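Local atomic coordinates of gram-negative insecticidal protein (Chromobacterium piscinae, PDB entry 6FBM), a protein that is an insecticidal toxin of the MACPF and beta-tripod families and probably acts by forming pores in target-cell membranes. Residues E51-S56 and T67-D72; R55-P60 and S265-A270; Q360-H363 and A367-H370. All coordinates share one frame; numbering follows the deposited sequence.

Contact 1. Residues E51-S56 and T67-D72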
# COMPACT_ATOMS: atom_id res chain seq x y z
N GLU A 51 19.95 -15.83 -7.04
CA GLU A 51 18.67 -15.67 -7.69
C GLU A 51 17.80 -16.92 -7.49
O GLU A 51 18.23 -18.04 -7.74
CB GLU A 51 18.86 -15.39 -9.16
CG GLU A 51 17.69 -14.63 -9.82
CD GLU A 51 17.07 -15.40 -10.97
OE1 GLU A 51 17.08 -14.80 -12.09
OE2 GLU A 51 16.52 -16.53 -10.74
N ILE A 52 16.60 -16.70 -6.97
CA ILE A 52 15.64 -17.73 -6.70
C ILE A 52 14.31 -17.26 -7.25
O ILE A 52 13.68 -16.36 -6.68
CB ILE A 52 15.53 -17.99 -5.20
CG1 ILE A 52 16.85 -18.55 -4.67
CG2 ILE A 52 14.39 -18.94 -4.88
CD1 ILE A 52 16.91 -18.74 -3.18
N GLU A 53 13.87 -17.85 -8.35
CA GLU A 53 12.61 -17.52 -8.99
C GLU A 53 12.43 -16.02 -9.21
O GLU A 53 11.44 -15.44 -8.77
CB GLU A 53 11.42 -18.04 -8.18
CG GLU A 53 11.24 -19.55 -8.24
CD GLU A 53 9.85 -19.97 -7.82
OE1 GLU A 53 8.89 -19.22 -8.12
OE2 GLU A 53 9.73 -21.05 -7.20
N GLY A 54 13.41 -15.41 -9.84
CA GLY A 54 13.33 -14.03 -10.24
C GLY A 54 13.74 -13.04 -9.18
O GLY A 54 13.95 -11.88 -9.49
N ARG A 55 13.89 -13.47 -7.93
CA ARG A 55 14.24 -12.56 -6.86
C ARG A 55 15.66 -12.74 -6.37
O ARG A 55 16.19 -13.84 -6.39
CB ARG A 55 13.30 -12.75 -5.68
CG ARG A 55 11.85 -12.66 -6.03
CD ARG A 55 11.08 -12.92 -4.76
NE ARG A 55 9.62 -12.97 -4.94
CZ ARG A 55 8.76 -12.95 -3.93
NH1 ARG A 55 9.15 -12.86 -2.65
NH2 ARG A 55 7.46 -13.03 -4.19
N SER A 56 16.25 -11.65 -5.89
CA SER A 56 17.58 -11.66 -5.35
C SER A 56 17.59 -11.79 -3.84
O SER A 56 16.85 -11.11 -3.13
CB SER A 56 18.35 -10.42 -5.75
OG SER A 56 19.72 -10.75 -5.84
N THR A 67 18.94 -24.75 -3.79
CA THR A 67 17.52 -24.60 -4.13
C THR A 67 17.03 -25.94 -4.63
O THR A 67 17.73 -26.60 -5.37
CB THR A 67 17.25 -23.50 -5.17
OG1 THR A 67 17.71 -23.92 -6.45
CG2 THR A 67 17.90 -22.22 -4.77
N TYR A 68 15.85 -26.35 -4.19
CA TYR A 68 15.19 -27.53 -4.71
C TYR A 68 13.69 -27.34 -4.48
O TYR A 68 13.16 -27.63 -3.43
CB TYR A 68 15.74 -28.85 -4.14
CG TYR A 68 15.15 -30.12 -4.76
CD1 TYR A 68 14.51 -30.10 -6.03
CD2 TYR A 68 15.21 -31.34 -4.08
CE1 TYR A 68 13.95 -31.25 -6.58
CE2 TYR A 68 14.66 -32.50 -4.61
CZ TYR A 68 14.03 -32.45 -5.86
OH TYR A 68 13.47 -33.59 -6.41
N PHE A 69 13.00 -26.80 -5.47
CA PHE A 69 11.58 -26.56 -5.34
C PHE A 69 10.83 -27.89 -5.48
O PHE A 69 10.60 -28.34 -6.59
CB PHE A 69 11.13 -25.53 -6.39
CG PHE A 69 9.70 -25.10 -6.24
CD1 PHE A 69 8.65 -25.97 -6.56
CD2 PHE A 69 9.37 -23.83 -5.73
CE1 PHE A 69 7.32 -25.60 -6.37
CE2 PHE A 69 8.05 -23.48 -5.51
CZ PHE A 69 7.02 -24.35 -5.85
N HIS A 70 10.49 -28.50 -4.35
CA HIS A 70 9.76 -29.78 -4.37
C HIS A 70 9.07 -30.08 -3.03
O HIS A 70 9.32 -29.42 -2.03
CB HIS A 70 10.69 -30.94 -4.79
CG HIS A 70 11.52 -31.46 -3.68
ND1 HIS A 70 12.37 -30.65 -2.95
CD2 HIS A 70 11.50 -32.66 -3.04
CE1 HIS A 70 12.92 -31.37 -1.97
NE2 HIS A 70 12.42 -32.59 -2.02
N SER A 71 8.22 -31.12 -3.07
CA SER A 71 7.42 -31.60 -1.93
C SER A 71 7.94 -32.93 -1.40
O SER A 71 8.02 -33.90 -2.14
CB SER A 71 5.96 -31.76 -2.34
OG SER A 71 5.35 -30.49 -2.42
N ASP A 72 8.30 -32.97 -0.11
CA ASP A 72 8.62 -34.22 0.60
C ASP A 72 7.37 -34.59 1.36
O ASP A 72 6.80 -33.78 2.11
CB ASP A 72 9.82 -34.08 1.55
CG ASP A 72 11.18 -34.06 0.80
OD1 ASP A 72 11.27 -34.82 -0.20
OD2 ASP A 72 12.14 -33.31 1.19
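Ile52 with Thr67 and Glu53 with Phe69 form a sparse side-chain packing contact between a beta hairpin near the N-terminus and strand 64-78, which belongs to the bent antiparallel sheet characteristic of MACPF proteins. The hairpin joins strands 47-52 and 55-60 through a type I' turn from Ile52 to Arg55, with Glu53 and Gly54 at its corners. Both backbone bonds across the turn are made, Ile52 N to Arg55 O at 2.9 Å and Arg55 N to Ile52 O at 3.2 Å. Strand 64-78 pairs with strand 120-134, and no hydrogen bond joins the two segments. At the inner end Ile52 CG1 lies 3.8 Å from Thr67 CG2, the two side chains running alongside in opposite senses. Ile52 also packs on Trp131 of strand 120-134. At the outer end the extended Glu53 side chain lies roughly perpendicular to that of Phe69 and brings OE2 to 3.2 Å from Phe69 CD2. The carboxylate is turned 52° from the ring plane. Phe69 is swung toward the turn with CG anti to its backbone N (chi1 -174°), while it also touches Leu130. Gly54 makes backbone bonds to the second subunit. With one methyl contact, a carboxylate oxygen set obliquely against the ring, and no hydrogen bond or salt bridge across, the contact adds packing but little directional hold.

Contact 2. Residues R55-P60 and S265-A270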
# COMPACT_ATOMS: atom_id res chain seq x y z
N ARG A 55 13.89 -13.47 -7.93
CA ARG A 55 14.24 -12.56 -6.86
C ARG A 55 15.66 -12.74 -6.37
O ARG A 55 16.19 -13.84 -6.39
CB ARG A 55 13.30 -12.75 -5.68
CG ARG A 55 11.85 -12.66 -6.03
CD ARG A 55 11.08 -12.92 -4.76
NE ARG A 55 9.62 -12.97 -4.94
CZ ARG A 55 8.76 -12.95 -3.93
NH1 ARG A 55 9.15 -12.86 -2.65
NH2 ARG A 55 7.46 -13.03 -4.19
N SER A 56 16.25 -11.65 -5.89
CA SER A 56 17.58 -11.66 -5.35
C SER A 56 17.59 -11.79 -3.84
O SER A 56 16.85 -11.11 -3.13
CB SER A 56 18.35 -10.42 -5.75
OG SER A 56 19.72 -10.75 -5.84
N TYR A 57 18.45 -12.67 -3.35
CA TYR A 57 18.57 -12.89 -1.93
C TYR A 57 20.02 -12.84 -1.55
O TYR A 57 20.88 -13.20 -2.34
CB TYR A 57 17.99 -14.27 -1.64
CG TYR A 57 16.49 -14.34 -1.75
CD1 TYR A 57 15.66 -13.75 -0.81
CD2 TYR A 57 15.90 -14.95 -2.82
CE1 TYR A 57 14.30 -13.80 -0.92
CE2 TYR A 57 14.50 -15.00 -2.95
CZ TYR A 57 13.71 -14.40 -2.04
OH TYR A 57 12.35 -14.47 -2.19
N THR A 58 20.31 -12.41 -0.33
CA THR A 58 21.65 -12.44 0.20
C THR A 58 21.72 -13.32 1.43
O THR A 58 20.72 -13.54 2.10
CB THR A 58 22.15 -11.03 0.55
OG1 THR A 58 21.24 -10.42 1.45
CG2 THR A 58 22.28 -10.18 -0.72
N PHE A 59 22.90 -13.84 1.71
CA PHE A 59 23.14 -14.72 2.85
C PHE A 59 24.64 -14.76 3.08
O PHE A 59 25.39 -14.38 2.19
CB PHE A 59 22.59 -16.12 2.59
CG PHE A 59 23.16 -16.76 1.37
CD1 PHE A 59 22.64 -16.48 0.12
CD2 PHE A 59 24.23 -17.62 1.47
CE1 PHE A 59 23.18 -17.06 -1.02
CE2 PHE A 59 24.79 -18.21 0.33
CZ PHE A 59 24.26 -17.92 -0.92
N PRO A 60 25.09 -15.20 4.27
CA PRO A 60 26.52 -15.26 4.51
C PRO A 60 27.26 -16.25 3.60
O PRO A 60 26.78 -17.36 3.38
CB PRO A 60 26.61 -15.70 5.97
CG PRO A 60 25.31 -15.20 6.55
CD PRO A 60 24.34 -15.56 5.49
N SER A 265 1.94 -18.66 -1.38
CA SER A 265 2.52 -17.71 -0.44
C SER A 265 3.92 -18.09 0.08
O SER A 265 4.58 -17.28 0.71
CB SER A 265 1.62 -17.54 0.80
OG SER A 265 1.89 -18.52 1.82
N LEU A 266 4.37 -19.32 -0.14
CA LEU A 266 5.54 -19.83 0.57
C LEU A 266 6.78 -19.01 0.40
O LEU A 266 7.53 -18.82 1.36
CB LEU A 266 5.82 -21.28 0.20
CG LEU A 266 4.74 -22.24 0.68
CD1 LEU A 266 5.06 -23.61 0.15
CD2 LEU A 266 4.62 -22.21 2.19
N LEU A 267 6.99 -18.45 -0.79
CA LEU A 267 8.18 -17.64 -1.01
C LEU A 267 8.28 -16.43 -0.11
O LEU A 267 9.37 -16.01 0.26
CB LEU A 267 8.33 -17.24 -2.46
CG LEU A 267 9.76 -16.77 -2.90
CD1 LEU A 267 10.88 -17.74 -2.55
CD2 LEU A 267 9.73 -16.49 -4.39
N ASP A 268 7.16 -15.87 0.24
CA ASP A 268 7.11 -14.65 1.05
C ASP A 268 7.07 -14.99 2.54
O ASP A 268 7.34 -14.14 3.38
CB ASP A 268 5.89 -13.79 0.69
CG ASP A 268 5.76 -13.51 -0.81
OD1 ASP A 268 6.74 -13.00 -1.33
OD2 ASP A 268 4.74 -13.80 -1.47
N TYR A 269 6.72 -16.23 2.88
CA TYR A 269 6.59 -16.63 4.27
C TYR A 269 7.45 -17.82 4.64
O TYR A 269 7.15 -18.49 5.62
CB TYR A 269 5.14 -16.98 4.53
CG TYR A 269 4.22 -15.81 4.45
CD1 TYR A 269 4.02 -15.01 5.57
CD2 TYR A 269 3.55 -15.49 3.27
CE1 TYR A 269 3.14 -13.96 5.54
CE2 TYR A 269 2.69 -14.41 3.22
CZ TYR A 269 2.47 -13.66 4.37
OH TYR A 269 1.58 -12.61 4.36
N ALA A 270 8.49 -18.10 3.86
CA ALA A 270 9.31 -19.28 4.07
C ALA A 270 10.06 -19.21 5.39
O ALA A 270 10.53 -18.15 5.77
CB ALA A 270 10.30 -19.47 2.94
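Strand 55-60 and the weakly bonded, kinked segment 265-269 of helix 255-269 run in roughly the same direction, their short axes 28° apart and 12.5 Å from each other at closest approach, so that long side chains must span the distance. Arg55 and Leu267 reach toward each other from the two segments. The arginine chain is extended from CG to NE, and Leu267 CD2 lies over one face of its guanidinium, 3.6 Å from Arg55 NE. At the edge of the same group sits Asp268, its carboxylate plane 25° from that of the guanidinium. Its OD1 is shared by two nitrogens in a salt bridge, with Arg55 NH1 at 2.8 Å and Arg55 NH2 at 2.9 Å, although the position of this oxygen, and with it the geometry of the bonds, is uncertain. The contact joins the small hairpin of strands 47-52 and 55-60 to a helix of the MACPF domain, where Leu267 also packs on Leu130 and Trp131 of the central sheet. Tyr57 reaches in beside the arginine, its OH 3.5 Å from Leu267 CG and 3.6 Å from Leu267 CD1. A chi1 of -162° swings Leu267 CG toward the strand; the fork at CG then gives CD1 to Tyr57 OH and CD2 to the guanidinium. The second subunit borders the site: Ser56 OG bonds to Arg55 NH1 of the second subunit, and Asp268 packs on Leu47 of that subunit.

Contact 3. Residues Q360-H363 and A367-H370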
# COMPACT_ATOMS: atom_id res chain seq x y z
N GLN A 360 -25.75 -73.08 34.76
CA GLN A 360 -25.92 -73.86 35.99
C GLN A 360 -26.35 -75.28 35.71
O GLN A 360 -27.22 -75.50 34.86
CB GLN A 360 -27.09 -73.31 36.77
CG GLN A 360 -26.72 -72.32 37.82
CD GLN A 360 -27.76 -71.26 37.95
OE1 GLN A 360 -27.54 -70.13 37.52
NE2 GLN A 360 -28.89 -71.60 38.56
N ARG A 361 -25.83 -76.24 36.48
CA ARG A 361 -26.32 -77.61 36.42
C ARG A 361 -27.55 -77.82 37.31
O ARG A 361 -27.54 -78.68 38.20
CB ARG A 361 -25.23 -78.60 36.80
CG ARG A 361 -25.51 -80.00 36.25
CD ARG A 361 -24.47 -80.98 36.72
NE ARG A 361 -23.15 -80.62 36.26
CZ ARG A 361 -22.02 -81.20 36.68
NH1 ARG A 361 -22.05 -82.20 37.57
NH2 ARG A 361 -20.86 -80.78 36.20
N ASN A 362 -28.62 -77.07 37.07
CA ASN A 362 -29.85 -77.19 37.87
C ASN A 362 -31.02 -76.49 37.15
O ASN A 362 -30.86 -76.03 36.03
CB ASN A 362 -29.63 -76.65 39.29
CG ASN A 362 -29.38 -75.15 39.33
OD1 ASN A 362 -30.22 -74.36 38.91
ND2 ASN A 362 -28.24 -74.75 39.91
N HIS A 363 -32.19 -76.45 37.80
CA HIS A 363 -33.41 -75.83 37.25
C HIS A 363 -33.91 -74.64 38.07
O HIS A 363 -35.04 -74.21 37.89
CB HIS A 363 -34.56 -76.85 37.18
CG HIS A 363 -34.56 -77.71 35.95
ND1 HIS A 363 -33.64 -77.58 34.93
CD2 HIS A 363 -35.40 -78.71 35.57
CE1 HIS A 363 -33.90 -78.47 33.99
NE2 HIS A 363 -34.96 -79.16 34.36
N ALA A 367 -30.06 -67.35 39.65
CA ALA A 367 -28.70 -67.67 39.24
C ALA A 367 -27.80 -67.94 40.45
O ALA A 367 -27.86 -67.21 41.44
CB ALA A 367 -28.13 -66.51 38.42
N ASP A 368 -26.96 -68.96 40.33
CA ASP A 368 -25.92 -69.27 41.32
C ASP A 368 -24.79 -68.25 41.34
O ASP A 368 -24.10 -68.12 42.34
CB ASP A 368 -25.30 -70.67 41.08
CG ASP A 368 -26.31 -71.81 41.27
OD1 ASP A 368 -27.39 -71.58 41.87
OD2 ASP A 368 -26.03 -72.94 40.80
N GLY A 369 -24.59 -67.54 40.23
CA GLY A 369 -23.59 -66.49 40.15
C GLY A 369 -24.01 -65.37 39.21
O GLY A 369 -25.18 -65.25 38.81
N HIS A 370 -23.02 -64.57 38.82
CA HIS A 370 -23.23 -63.44 37.95
C HIS A 370 -22.30 -63.51 36.75
O HIS A 370 -21.15 -63.91 36.86
CB HIS A 370 -22.99 -62.14 38.73
CG HIS A 370 -24.01 -61.91 39.80
ND1 HIS A 370 -25.17 -61.21 39.58
CD2 HIS A 370 -24.03 -62.29 41.10
CE1 HIS A 370 -25.87 -61.16 40.71
NE2 HIS A 370 -25.19 -61.81 41.64
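Gln360, at the end of strand 358-360, meets Asp368 within the loop leading to strand 373-376, which includes an inverse gamma turn centred on Arg361. The loop lies in the C-terminal region matched to the Vps62 family. Its close-packed part is around the buried Gln360. The amide of this residue is stacked on the Asp368 carboxylate with the planes 30° apart, and Gln360 CG approaches Asp368 OD2 at 3.1 Å. A bend at chi2 takes the amide across to the other segment, where Asp368 N donates to Gln360 OE1 at 3.1 Å from well above the carbonyl plane, while Gln360 NE2 bonds to Val366 O. Ala367 CA lies against Gln360 OE1, and Phe344 of strand 342-346 backs both Gln360 and Ala367. The outer side is looser. There the exposed Asp368 is met by Asn362 ND2 from the opposite direction in a weak bond, 124° at the hydrogen, with amide and carboxylate 55° apart. Asn362 is held more firmly through OD1, which accepts from Ala364 N inside the loop. Asn362 OD1 also receives Gln360 NE2 at 3.1 Å, on a lone pair in the plane of the asparagine carbonyl.

In the fold
Contacts 1 and 2 both tie the same hairpin to the MACPF region: their centres are 9 Å apart, they share Arg55 and Ser56, and they meet where Ile52 CB lies 3.9 Å from Tyr57 CE2. Strand 120-134 backs both, since Trp131 touches Ile52 of contact 1 and Leu267 of contact 2. Both also touch the second subunit, so this hairpin contributes to the assembly interface. Contact 3 is separate, on the opposite side of the chain's centre in the C-terminal region. Its centre is about 78 Å from that of contact 1 and about 79 Å from that of contact 2, and no other chain of the assembly touches its segments.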